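Beta sliding clamp (Bartonella birtlesii LL-WM9, PDB 6PTR) probably forms a ring-shaped head-to-tail homodimer around DNA that tethers DNA polymerases and other proteins to the template and makes synthesis processive. Local coordinates at residues C[268-273]-C[352-357]; C[273-278]-C[344-349]; C[282-287]-C[317-322]. All coordinates share one frame; numbering follows the deposited sequence. Where two conformers were deposited one is given.

Contact 1 (C[268-273]-C[352-357]); sequences DRKLIV and VFMLSD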
loop_
_atom_site.group_PDB
_atom_site.type_symbol
_atom_site.label_atom_id
_atom_site.label_comp_id
_atom_site.label_asym_id
_atom_site.label_seq_id
_atom_site.Cartn_x
_atom_site.Cartn_y
_atom_site.Cartn_z
ATOM N N ASP C 268 -42.474 -3.488 8.789
ATOM C CA ASP C 268 -43.538 -2.553 8.438
ATOM C C ASP C 268 -43.194 -1.084 8.659
ATOM O O ASP C 268 -44.094 -0.239 8.577
ATOM C CB ASP C 268 -44.806 -2.905 9.221
ATOM C CG ASP C 268 -44.607 -2.821 10.729
ATOM O OD1 ASP C 268 -43.454 -2.947 11.192
ATOM O OD2 ASP C 268 -45.601 -2.631 11.454
ATOM N N ARG C 269 -41.952 -0.750 8.972
ATOM C CA ARG C 269 -41.488 0.634 9.046
ATOM C C ARG C 269 -40.508 0.878 7.905
ATOM O O ARG C 269 -39.449 0.248 7.857
ATOM C CB ARG C 269 -40.786 0.923 10.373
ATOM C CG ARG C 269 -41.656 0.671 11.589
ATOM C CD ARG C 269 -40.988 1.166 12.860
ATOM N NE ARG C 269 -41.197 0.246 13.975
ATOM C CZ ARG C 269 -41.047 0.571 15.256
ATOM N NH1 ARG C 269 -40.718 1.811 15.594
ATOM N NH2 ARG C 269 -41.244 -0.339 16.197
ATOM N N LYS C 270 -40.824 1.815 7.023
ATOM C CA LYS C 270 -39.992 2.061 5.850
ATOM C C LYS C 270 -39.242 3.377 6.000
ATOM O O LYS C 270 -39.855 4.417 6.250
ATOM C CB LYS C 270 -40.844 2.088 4.575
ATOM C CG LYS C 270 -40.028 2.332 3.304
ATOM C CD LYS C 270 -40.800 1.883 2.049
ATOM C CE LYS C 270 -41.644 2.948 1.458
ATOM N NZ LYS C 270 -42.250 2.468 0.165
ATOM N N LEU C 271 -37.923 3.327 5.839
ATOM C CA LEU C 271 -37.064 4.506 5.866
ATOM C C LEU C 271 -36.413 4.646 4.499
ATOM O O LEU C 271 -35.815 3.687 4.005
ATOM C CB LEU C 271 -36.000 4.383 6.960
ATOM C CG LEU C 271 -34.806 5.348 6.908
ATOM C CD1 LEU C 271 -35.294 6.794 7.114
ATOM C CD2 LEU C 271 -33.727 4.999 7.937
ATOM N N ILE C 272 -36.546 5.818 3.880
ATOM C CA ILE C 272 -35.859 6.119 2.629
ATOM C C ILE C 272 -34.910 7.278 2.877
ATOM O O ILE C 272 -35.314 8.308 3.422
ATOM C CB ILE C 272 -36.815 6.490 1.486
ATOM C CG1 ILE C 272 -37.949 5.473 1.342
ATOM C CG2 ILE C 272 -36.010 6.595 0.200
ATOM C CD1 ILE C 272 -39.001 5.893 0.306
ATOM N N VAL C 273 -33.660 7.120 2.452
ATOM C CA VAL C 273 -32.673 8.176 2.591
ATOM C C VAL C 273 -31.948 8.323 1.263
ATOM O O VAL C 273 -31.905 7.402 0.447
ATOM C CB VAL C 273 -31.663 7.897 3.733
ATOM C CG1 VAL C 273 -32.367 7.856 5.087
ATOM C CG2 VAL C 273 -30.928 6.599 3.486
ATOM N N VAL C 352 -33.364 2.216 0.807
ATOM C CA VAL C 352 -34.577 1.912 1.565
ATOM C C VAL C 352 -34.259 0.877 2.636
ATOM O O VAL C 352 -33.665 -0.167 2.347
ATOM C CB VAL C 352 -35.705 1.412 0.646
ATOM C CG1 VAL C 352 -36.928 1.039 1.488
ATOM C CG2 VAL C 352 -36.062 2.473 -0.356
ATOM N N PHE C 353 -34.625 1.177 3.885
ATOM C CA PHE C 353 -34.589 0.206 4.975
ATOM C C PHE C 353 -36.015 -0.182 5.334
ATOM O O PHE C 353 -36.848 0.696 5.568
ATOM C CB PHE C 353 -33.961 0.777 6.244
ATOM C CG PHE C 353 -32.557 1.254 6.094
ATOM C CD1 PHE C 353 -32.267 2.425 5.408
ATOM C CD2 PHE C 353 -31.530 0.558 6.700
ATOM C CE1 PHE C 353 -30.950 2.874 5.304
ATOM C CE2 PHE C 353 -30.219 0.998 6.604
ATOM C CZ PHE C 353 -29.936 2.161 5.908
ATOM N N MET C 354 -36.282 -1.481 5.415
ATOM C CA MET C 354 -37.524 -1.989 5.983
ATOM C C MET C 354 -37.203 -2.470 7.391
ATOM O O MET C 354 -36.379 -3.372 7.576
ATOM C CB MET C 354 -38.127 -3.101 5.123
ATOM C CG MET C 354 -38.360 -2.661 3.718
ATOM S SD MET C 354 -39.514 -1.283 3.585
ATOM C CE MET C 354 -40.978 -1.943 4.372
ATOM N N LEU C 355 -37.797 -1.817 8.385
ATOM C CA LEU C 355 -37.400 -2.028 9.765
ATOM C C LEU C 355 -38.566 -2.574 10.568
ATOM O O LEU C 355 -39.737 -2.388 10.226
ATOM C CB LEU C 355 -36.915 -0.712 10.405
ATOM C CG LEU C 355 -35.791 -0.055 9.607
ATOM C CD1 LEU C 355 -35.534 1.366 10.086
ATOM C CD2 LEU C 355 -34.543 -0.926 9.737
ATOM N N SER C 356 -38.219 -3.201 11.685
ATOM C CA SER C 356 -39.219 -3.603 12.659
ATOM C C SER C 356 -38.872 -2.897 13.966
ATOM O O SER C 356 -39.002 -1.674 14.073
ATOM C CB SER C 356 -39.228 -5.128 12.808
ATOM O OG SER C 356 -40.367 -5.554 13.516
ATOM N N ASP C 357 -38.384 -3.643 14.941
ATOM C CA ASP C 357 -37.973 -3.068 16.212
ATOM C C ASP C 357 -36.448 -2.993 16.276
ATOM O O ASP C 357 -35.729 -3.342 15.336
ATOM C CB ASP C 357 -38.535 -3.884 17.378
ATOM C CG ASP C 357 -38.125 -5.341 17.308
ATOM O OD1 ASP C 357 -36.929 -5.636 17.517
ATOM O OD2 ASP C 357 -38.991 -6.200 17.025
HETATM O O HOH W 1 -42.571 -5.131 11.660
#
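Four backbone hydrogen bonds, all lying in the planes of their carbonyls, join residues 269-273 to 352-355 as antiparallel neighbours whose short axes run 161° apart. Leu355 N to Arg269 O is the shortest link at 2.7 Å. Leu271 and Phe353 form the next hydrogen-bonded pair, with Leu271 N to Phe353 O nearly straight at 173°. In the non-hydrogen-bonded pairs the alpha carbons add CA-H...O contacts, such as Val352 CA to Leu271 O at 3.3 Å. The ladder ends in a classic beta bulge, Asp268 and Arg269 both facing Leu355: Arg269 N makes the good bond to Leu355 O (3.0 Å), Asp268 N a weak one (3.3 Å, 123°). A water donates to Asp268 OD1 and bonds Ser356 OG.

The Arg269 chain, bent at chi3, sets NE 2.9 Å from Ser356 O; that oxygen lies over a guanidinium face, at too poor an angle for a hydrogen bond.

Among apolar groups, Leu271 CD2 comes within 3.9 Å of Phe353 CD1, and Val273 CG2 meets the ring edge near CE1. On the other face Met354, bent at chi2 and chi3, folds its SD to 3.7 Å from Lys270 CG, and Ile272 CG1 runs beside Val352 CG2.

This is the edge of the eight-stranded sheet in the C-terminal domain of the DNA-clamp fold: strand 269-274 is outermost within the chain, and strand 350-355 is bonded on its other edge to strand 362-366. Leu271 and Leu355 pack on Ile300 of strand 295-301, and Phe278 of helix 275-285 meets the Phe353 ring edge-to-face.

Contact 2 (C[273-278]-C[344-349]); sequences VNRQDF and GQLSSD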
loop_
_atom_site.group_PDB
_atom_site.type_symbol
_atom_site.label_atom_id
_atom_site.label_comp_id
_atom_site.label_asym_id
_atom_site.label_seq_id
_atom_site.Cartn_x
_atom_site.Cartn_y
_atom_site.Cartn_z
ATOM N N VAL C 273 -33.660 7.120 2.452
ATOM C CA VAL C 273 -32.673 8.176 2.591
ATOM C C VAL C 273 -31.948 8.323 1.263
ATOM O O VAL C 273 -31.905 7.402 0.447
ATOM C CB VAL C 273 -31.663 7.897 3.733
ATOM C CG1 VAL C 273 -32.367 7.856 5.087
ATOM C CG2 VAL C 273 -30.928 6.599 3.486
ATOM N N ASN C 274 -31.379 9.502 1.056
ATOM C CA ASN C 274 -30.444 9.689 -0.040
ATOM C C ASN C 274 -29.204 8.870 0.251
ATOM O O ASN C 274 -28.541 9.076 1.275
ATOM C CB ASN C 274 -30.083 11.159 -0.201
ATOM C CG ASN C 274 -29.089 11.392 -1.315
ATOM O OD1 ASN C 274 -27.913 11.064 -1.196
ATOM N ND2 ASN C 274 -29.558 11.974 -2.404
ATOM N N ARG C 275 -28.879 7.950 -0.653
ATOM C CA ARG C 275 -27.843 6.970 -0.342
ATOM C C ARG C 275 -26.493 7.638 -0.111
ATOM O O ARG C 275 -25.763 7.269 0.817
ATOM C CB ARG C 275 -27.741 5.939 -1.466
ATOM C CG ARG C 275 -26.739 4.846 -1.184
ATOM C CD ARG C 275 -26.836 3.760 -2.196
ATOM N NE ARG C 275 -26.521 4.281 -3.506
ATOM C CZ ARG C 275 -25.297 4.331 -4.016
ATOM N NH1 ARG C 275 -24.262 3.866 -3.326
ATOM N NH2 ARG C 275 -25.110 4.837 -5.229
ATOM N N GLN C 276 -26.141 8.604 -0.954
ATOM C CA GLN C 276 -24.840 9.253 -0.860
ATOM C C GLN C 276 -24.740 10.102 0.402
ATOM O O GLN C 276 -23.712 10.110 1.090
ATOM C CB GLN C 276 -24.622 10.093 -2.125
ATOM C CG GLN C 276 -24.604 9.291 -3.445
ATOM C CD GLN C 276 -25.987 8.823 -3.983
ATOM O OE1 GLN C 276 -27.059 9.263 -3.538
ATOM N NE2 GLN C 276 -25.944 7.921 -4.961
ATOM N N ASP C 277 -25.810 10.834 0.712
ATOM C CA ASP C 277 -25.816 11.650 1.924
ATOM C C ASP C 277 -25.727 10.780 3.170
ATOM O O ASP C 277 -25.043 11.136 4.140
ATOM C CB ASP C 277 -27.082 12.509 1.949
ATOM C CG ASP C 277 -27.088 13.566 0.866
ATOM O OD1 ASP C 277 -26.015 13.871 0.288
ATOM O OD2 ASP C 277 -28.174 14.106 0.595
ATOM N N PHE C 278 -26.434 9.643 3.169
ATOM C CA PHE C 278 -26.387 8.710 4.299
ATOM C C PHE C 278 -25.001 8.100 4.440
ATOM O O PHE C 278 -24.437 8.043 5.541
ATOM C CB PHE C 278 -27.441 7.616 4.099
ATOM C CG PHE C 278 -27.428 6.548 5.156
ATOM C CD1 PHE C 278 -28.027 6.771 6.385
ATOM C CD2 PHE C 278 -26.814 5.326 4.924
ATOM C CE1 PHE C 278 -28.016 5.788 7.362
ATOM C CE2 PHE C 278 -26.790 4.343 5.906
ATOM C CZ PHE C 278 -27.404 4.569 7.109
ATOM N N GLY C 344 -22.668 0.649 -0.288
ATOM C CA GLY C 344 -21.806 0.480 -1.452
ATOM C C GLY C 344 -22.302 -0.519 -2.474
ATOM O O GLY C 344 -21.876 -0.462 -3.629
ATOM N N GLN C 345 -23.192 -1.440 -2.087
ATOM C CA GLN C 345 -23.733 -2.403 -3.045
ATOM C C GLN C 345 -24.773 -1.799 -3.971
ATOM O O GLN C 345 -25.003 -2.328 -5.064
ATOM C CB GLN C 345 -24.378 -3.582 -2.315
ATOM C CG GLN C 345 -23.381 -4.409 -1.558
ATOM C CD GLN C 345 -22.499 -5.172 -2.494
ATOM O OE1 GLN C 345 -21.321 -4.869 -2.644
ATOM N NE2 GLN C 345 -23.074 -6.177 -3.153
ATOM N N LEU C 346 -25.427 -0.730 -3.533
ATOM C CA LEU C 346 -26.576 -0.182 -4.217
ATOM C C LEU C 346 -26.134 0.806 -5.277
ATOM O O LEU C 346 -25.073 1.421 -5.174
ATOM C CB LEU C 346 -27.492 0.503 -3.208
ATOM C CG LEU C 346 -27.879 -0.375 -2.024
ATOM C CD1 LEU C 346 -28.725 0.425 -1.027
ATOM C CD2 LEU C 346 -28.624 -1.602 -2.524
ATOM N N SER C 347 -26.965 0.964 -6.297
ATOM C CA SER C 347 -26.631 1.834 -7.406
ATOM C C SER C 347 -27.543 3.043 -7.524
ATOM O O SER C 347 -27.272 3.920 -8.350
ATOM C CB SER C 347 -26.669 1.042 -8.720
ATOM O OG SER C 347 -27.979 0.565 -8.983
ATOM N N SER C 348 -28.608 3.120 -6.739
ATOM C CA SER C 348 -29.600 4.165 -6.933
ATOM C C SER C 348 -29.377 5.307 -5.953
ATOM O O SER C 348 -28.669 5.171 -4.952
ATOM C CB SER C 348 -31.014 3.605 -6.776
ATOM O OG SER C 348 -31.303 3.310 -5.443
ATOM N N ASP C 349 -29.996 6.447 -6.258
ATOM C CA ASP C 349 -29.929 7.564 -5.329
ATOM C C ASP C 349 -30.632 7.259 -4.017
ATOM O O ASP C 349 -30.314 7.891 -3.012
ATOM C CB ASP C 349 -30.547 8.818 -5.928
ATOM C CG ASP C 349 -29.856 9.262 -7.207
ATOM O OD1 ASP C 349 -28.678 8.898 -7.414
ATOM O OD2 ASP C 349 -30.496 9.986 -7.996
HETATM O O HOH W 2 -26.595 6.494 -6.908
#
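Val273, near the end of strand 269-274 just before helix 275-285, barely meets residues 344-349. Asn274 occupies the N-cap: CG stands anti to the backbone N, and OD1 accepts from Asp277 N at 2.8 Å on a lone pair in the carbonyl plane. Its CA also makes a CA-H...O contact with Asp349 O.

Arg275, the first helical residue, carries the contact. Its backbone N donates to Asp349 O at 2.8 Å and 174°, although the donor stands 32° above that carbonyl plane. The side chain leaves anti to the backbone N, then bends at chi3 (62°), which lays CD 3.5 Å from Leu346 CB and turns the guanidinium across the loop. NE donates almost straight to Ser348 O at 2.7 Å, within the guanidinium plane. Leu346 O sits over the centre of one guanidinium face, 3.1 Å from Arg275 CZ, without a hydrogen bond. In the plane at the edge, NH2 donates to a water that in turn donates to Ser347 O and Asp349 OD1, while NH1 bonds Ala343 O of helix 336-345.

One arginine thus gathers several backbone carbonyls of the loop leading out of helix 336-345. With NE, NH1 and NH2 all engaged, the guanidinium is fixed in rotation, and its positive charge probably offsets the carbonyl dipoles converging on it as well as the carboxylate of Asp349, reached through water.

Contact 3 (C[282-287]-C[317-322]); sequences VDRVST and AEDQLA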
loop_
_atom_site.group_PDB
_atom_site.type_symbol
_atom_site.label_atom_id
_atom_site.label_comp_id
_atom_site.label_asym_id
_atom_site.label_seq_id
_atom_site.Cartn_x
_atom_site.Cartn_y
_atom_site.Cartn_z
ATOM N N VAL C 282 -22.536 8.590 7.696
ATOM C CA VAL C 282 -22.077 7.444 8.469
ATOM C C VAL C 282 -20.563 7.386 8.458
ATOM O O VAL C 282 -19.930 7.130 9.487
ATOM C CB VAL C 282 -22.684 6.135 7.921
ATOM C CG1 VAL C 282 -22.004 4.909 8.563
ATOM C CG2 VAL C 282 -24.187 6.111 8.155
ATOM N N ASP C 283 -19.962 7.590 7.283
ATOM C CA ASP C 283 -18.510 7.626 7.179
ATOM C C ASP C 283 -17.931 8.669 8.131
ATOM O O ASP C 283 -16.983 8.389 8.876
ATOM C CB ASP C 283 -18.108 7.905 5.719
ATOM C CG ASP C 283 -16.615 7.755 5.480
ATOM O OD1 ASP C 283 -15.952 7.034 6.259
ATOM O OD2 ASP C 283 -16.105 8.357 4.504
ATOM N N ARG C 284 -18.516 9.869 8.155
ATOM C CA ARG C 284 -17.982 10.921 9.012
ATOM C C ARG C 284 -18.059 10.537 10.487
ATOM O O ARG C 284 -17.047 10.587 11.193
ATOM C CB ARG C 284 -18.721 12.239 8.754
ATOM C CG ARG C 284 -18.368 12.853 7.399
ATOM C CD ARG C 284 -18.948 14.251 7.252
ATOM N NE ARG C 284 -20.409 14.299 7.302
ATOM C CZ ARG C 284 -21.207 14.276 6.240
ATOM N NH1 ARG C 284 -20.697 14.182 5.016
ATOM N NH2 ARG C 284 -22.528 14.370 6.397
ATOM N N VAL C 285 -19.244 10.142 10.978
ATOM C CA VAL C 285 -19.376 9.960 12.428
ATOM C C VAL C 285 -18.641 8.712 12.883
ATOM O O VAL C 285 -18.211 8.653 14.042
ATOM C CB VAL C 285 -20.861 9.957 12.888
ATOM C CG1 VAL C 285 -21.531 11.312 12.574
ATOM C CG2 VAL C 285 -21.653 8.822 12.232
ATOM N N SER C 286 -18.418 7.734 11.995
ATOM C CA SER C 286 -17.715 6.517 12.401
ATOM C C SER C 286 -16.205 6.709 12.482
ATOM O O SER C 286 -15.495 5.769 12.868
ATOM C CB SER C 286 -18.036 5.372 11.438
ATOM O OG SER C 286 -17.550 5.623 10.142
ATOM N N THR C 287 -15.707 7.895 12.125
ATOM C CA THR C 287 -14.266 8.129 12.165
ATOM C C THR C 287 -13.718 7.912 13.570
ATOM O O THR C 287 -12.541 7.550 13.725
ATOM C CB THR C 287 -13.940 9.552 11.700
ATOM O OG1 THR C 287 -14.608 9.842 10.457
ATOM C CG2 THR C 287 -12.429 9.744 11.480
ATOM N N ALA C 317 -19.770 11.680 18.181
ATOM C CA ALA C 317 -19.921 12.253 16.847
ATOM C C ALA C 317 -21.385 12.138 16.471
ATOM O O ALA C 317 -21.988 11.087 16.679
ATOM C CB ALA C 317 -19.045 11.516 15.830
ATOM N N GLU C 318 -21.954 13.204 15.918
ATOM C CA GLU C 318 -23.341 13.135 15.497
ATOM C C GLU C 318 -23.497 13.831 14.153
ATOM O O GLU C 318 -22.661 14.639 13.751
ATOM C CB GLU C 318 -24.278 13.759 16.536
ATOM C CG GLU C 318 -24.043 15.204 16.854
ATOM C CD GLU C 318 -25.022 15.737 17.904
ATOM O OE1 GLU C 318 -25.727 14.920 18.543
ATOM O OE2 GLU C 318 -25.090 16.969 18.087
ATOM N N ASP C 319 -24.578 13.484 13.459
ATOM C CA ASP C 319 -24.926 14.135 12.204
ATOM C C ASP C 319 -26.433 14.005 12.021
ATOM O O ASP C 319 -27.118 13.318 12.786
ATOM C CB ASP C 319 -24.146 13.515 11.031
ATOM C CG ASP C 319 -23.840 14.514 9.921
ATOM O OD1 ASP C 319 -24.635 15.460 9.693
ATOM O OD2 ASP C 319 -22.785 14.344 9.274
ATOM N N GLN C 320 -26.960 14.695 11.020
ATOM C CA GLN C 320 -28.399 14.637 10.792
ATOM C C GLN C 320 -28.671 14.736 9.297
ATOM O O GLN C 320 -27.958 15.434 8.571
ATOM C CB GLN C 320 -29.101 15.761 11.564
ATOM C CG GLN C 320 -30.609 15.803 11.444
ATOM C CD GLN C 320 -31.225 16.779 12.424
ATOM O OE1 GLN C 320 -30.653 17.063 13.478
ATOM N NE2 GLN C 320 -32.393 17.303 12.082
ATOM N N LEU C 321 -29.709 14.034 8.846
ATOM C CA LEU C 321 -30.080 14.019 7.438
ATOM C C LEU C 321 -31.587 14.097 7.315
ATOM O O LEU C 321 -32.319 13.615 8.185
ATOM C CB LEU C 321 -29.628 12.742 6.725
ATOM C CG LEU C 321 -28.190 12.298 6.847
ATOM C CD1 LEU C 321 -28.149 10.808 6.648
ATOM C CD2 LEU C 321 -27.386 13.020 5.781
ATOM N N ALA C 322 -32.041 14.689 6.212
ATOM C CA ALA C 322 -33.425 14.533 5.808
ATOM C C ALA C 322 -33.696 13.069 5.487
ATOM O O ALA C 322 -32.812 12.327 5.050
ATOM C CB ALA C 322 -33.733 15.417 4.599
#
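A side-on salt bridge and a small apolar patch form the first shell between the end of helix 275-285 and strand 315-322. Arg284 directs two nitrogens at a single oxygen: NH2 lies 2.9 Å and NE 3.1 Å from Asp319 OD2, which stays in the guanidinium plane. The bonds differ at the acceptor, since NE meets OD2 nearly along its C-O axis whereas NH2 comes from 37° above the carboxylate plane. The two flat groups are turned 56° apart. Alongside, Val285 CB rests 3.8 Å from Ala317 CB, and Val285 CG1, anti to the carbonyl carbon, lies over the strand backbone 3.6 Å from Glu318 C.

The chi3 bend (-62°) brings the Arg284 head round to the aspartate, and a bond from Gln320 N to the anti lone pair of OD1 holds the carboxylate; both of its oxygens are thereby engaged. On the helix side Arg284 O accepts from both Thr287 N and Thr287 OG1.

The second subunit forms the outer shell: its Thr114 bonds Asp319 OD2, its Lys88 makes a salt bridge with Asp283 and also bonds Thr287, and its His115 bonds Glu318. Ala317 and Glu318 pair antiparallel with a strand of that subunit, continuing the sheet across the interface as expected of a head-to-tail clamp ring. Within the chain, strand 304-311 flanks strand 315-322, and Val285 also packs on Val309 of strand 304-311, so the helix end lies against both strands.

In the fold
Helix 275-285 links all three contacts in the C-terminal domain: contact 1 pairs the strand that leads into it, contact 2 lies at its start and contact 3 at its end. Contacts 1 and 2 share Val273 and touch, while Leu321 of contact 3 packs on Asp277 and Phe278 of contact 2. Contact 1 is backbone pairing, with the face of Leu271, Phe353 and Leu355 mostly buried and that of Lys270 and Met354 more exposed; contact 2 is partly buried and has an arginine bonded to backbone carbonyls; contact 3, the most buried, joins a charged pair with a small apolar patch. Neither of the first two touches the other subunit, whereas the third is at the dimer interface.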